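Local atomic coordinates of N-carbamoylsarcosine amidase related protein (Thermoplasma acidophilum, PDB entry 3EEF), a protein that is a zinc-binding member of the isochorismatase-like family of hydrolases and probably hydrolyses N-carbamoylsarcosine. Residues 46-51 against 86-91. Sequence-based numbering, arbitrary orientation.
Sequences VYVNDS and YVLEKH. With ZN (zinc ion), chain C.
Lys90 NZ meets Asp50 OD1 in a 2.7 Å salt bridge at the C-terminal end of two neighbouring parallel strands, 46-50 and 86-90, joined by a beta-alpha-beta connection in the isochorismatase-like sheet. The ammonium comes from above the carboxylate plane, 42° out of it, while the other oxygen, Asp50 OD2, binds zinc at 2.0 Å; His52, Glu58 and His65 complete the metal site. A carboxylate suits this place because its two oxygens can serve cation and metal at once. The Lys90 chain runs extended from CB to CE and bends at its last torsion (chi4 85°), which sets NZ beside Asp50 OD1; NZ also bonds the carbonyls of Ala92 and Tyr93. A methionine in its place would probably leave Asp50 OD1 and both carbonyls without their cationic partner, and the zinc-bound carboxylate freer to turn. Behind this polar end, Leu88 CD2 packs on Val46 CG1 at 3.8 Å and on Val48 CG1 at 3.9 Å, branched apolar side chains suited to close packing; helix 101-107 covers Val46 and Leu88, and Val48 leans on strand 3-8. Main-chain bonds hold the register, among them Tyr47 N to Tyr86 O and Lys90 N to Asn49 O. On the other face Glu89, also paired with Lys68, accepts a bond from the small hydroxyl residue Ser51: OG, anti to its backbone N (chi1 176°), lies 2.8 Å from Glu89 OE1.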
# COMPACT_ATOMS: atom_id res chain seq x y z
N VAL A 46 -0.92 18.06 -10.18
CA VAL A 46 -0.74 16.67 -10.53
C VAL A 46 -1.94 16.12 -11.31
O VAL A 46 -3.05 16.08 -10.80
CB VAL A 46 -0.58 15.81 -9.26
CG1 VAL A 46 -0.35 14.34 -9.65
CG2 VAL A 46 0.57 16.37 -8.37
N TYR A 47 -1.70 15.69 -12.54
CA TYR A 47 -2.72 15.06 -13.33
C TYR A 47 -2.64 13.58 -13.08
O TYR A 47 -1.57 12.99 -13.15
CB TYR A 47 -2.50 15.33 -14.83
CG TYR A 47 -2.64 16.79 -15.27
CD1 TYR A 47 -3.79 17.24 -15.91
CD2 TYR A 47 -1.61 17.70 -15.07
CE1 TYR A 47 -3.90 18.56 -16.34
CE2 TYR A 47 -1.72 19.03 -15.48
CZ TYR A 47 -2.86 19.45 -16.11
OH TYR A 47 -2.96 20.77 -16.53
N VAL A 48 -3.80 12.97 -12.78
CA VAL A 48 -3.91 11.54 -12.60
C VAL A 48 -4.94 11.02 -13.64
O VAL A 48 -6.11 11.31 -13.52
CB VAL A 48 -4.27 11.16 -11.13
CG1 VAL A 48 -3.15 11.46 -10.20
CG2 VAL A 48 -5.46 11.95 -10.64
N ASN A 49 -4.47 10.25 -14.62
CA ASN A 49 -5.26 9.81 -15.79
C ASN A 49 -5.31 8.32 -15.96
O ASN A 49 -4.27 7.65 -15.97
CB ASN A 49 -4.63 10.38 -17.05
CG ASN A 49 -4.37 11.84 -16.92
OD1 ASN A 49 -5.28 12.60 -16.57
ND2 ASN A 49 -3.14 12.26 -17.17
N ASP A 50 -6.51 7.79 -16.10
CA ASP A 50 -6.66 6.41 -16.53
C ASP A 50 -5.74 6.10 -17.71
O ASP A 50 -5.64 6.90 -18.65
CB ASP A 50 -8.11 6.10 -16.88
CG ASP A 50 -8.95 5.69 -15.66
OD1 ASP A 50 -8.38 5.56 -14.55
OD2 ASP A 50 -10.16 5.45 -15.83
N SER A 51 -5.02 4.99 -17.62
CA SER A 51 -4.13 4.55 -18.70
C SER A 51 -4.17 3.02 -18.68
O SER A 51 -3.19 2.37 -18.33
CB SER A 51 -2.71 5.11 -18.47
OG SER A 51 -1.76 4.67 -19.42
N TYR A 86 2.97 17.54 -12.71
CA TYR A 86 3.14 16.10 -12.71
C TYR A 86 2.02 15.37 -13.52
O TYR A 86 0.86 15.77 -13.46
CB TYR A 86 3.21 15.62 -11.27
CG TYR A 86 4.39 16.18 -10.48
CD1 TYR A 86 5.54 15.44 -10.34
CD2 TYR A 86 4.36 17.45 -9.89
CE1 TYR A 86 6.61 15.89 -9.62
CE2 TYR A 86 5.44 17.93 -9.16
CZ TYR A 86 6.57 17.13 -9.02
OH TYR A 86 7.69 17.52 -8.34
N VAL A 87 2.37 14.36 -14.33
CA VAL A 87 1.38 13.57 -15.08
C VAL A 87 1.56 12.08 -14.73
O VAL A 87 2.62 11.49 -15.00
CB VAL A 87 1.47 13.78 -16.59
CG1 VAL A 87 0.34 13.00 -17.32
CG2 VAL A 87 1.44 15.27 -16.94
N LEU A 88 0.52 11.50 -14.10
CA LEU A 88 0.55 10.16 -13.58
C LEU A 88 -0.46 9.30 -14.36
O LEU A 88 -1.57 9.77 -14.74
CB LEU A 88 0.19 10.14 -12.08
CG LEU A 88 1.25 10.38 -10.99
CD1 LEU A 88 2.20 11.50 -11.39
CD2 LEU A 88 0.61 10.66 -9.62
N GLU A 89 -0.04 8.05 -14.62
CA GLU A 89 -0.93 7.06 -15.20
C GLU A 89 -1.49 6.27 -14.04
O GLU A 89 -0.74 5.90 -13.14
CB GLU A 89 -0.18 6.12 -16.14
CG GLU A 89 0.28 6.75 -17.45
CD GLU A 89 1.24 5.85 -18.20
OE1 GLU A 89 0.87 4.71 -18.49
OE2 GLU A 89 2.39 6.27 -18.47
N LYS A 90 -2.79 6.02 -14.06
CA LYS A 90 -3.43 5.19 -13.05
C LYS A 90 -4.24 4.06 -13.71
O LYS A 90 -4.68 4.19 -14.85
CB LYS A 90 -4.31 6.06 -12.14
CG LYS A 90 -5.60 6.62 -12.77
CD LYS A 90 -6.42 7.35 -11.70
CE LYS A 90 -7.74 7.84 -12.23
NZ LYS A 90 -8.83 6.79 -12.18
N HIS A 91 -4.44 2.97 -12.97
CA HIS A 91 -5.14 1.79 -13.46
C HIS A 91 -6.43 1.41 -12.69
O HIS A 91 -7.05 0.40 -13.00
CB HIS A 91 -4.16 0.60 -13.45
CG HIS A 91 -3.12 0.71 -14.51
ND1 HIS A 91 -3.29 0.17 -15.77
CD2 HIS A 91 -1.92 1.35 -14.53
CE1 HIS A 91 -2.23 0.45 -16.51
NE2 HIS A 91 -1.38 1.16 -15.78
ZN ZN C . -11.14 3.68 -15.64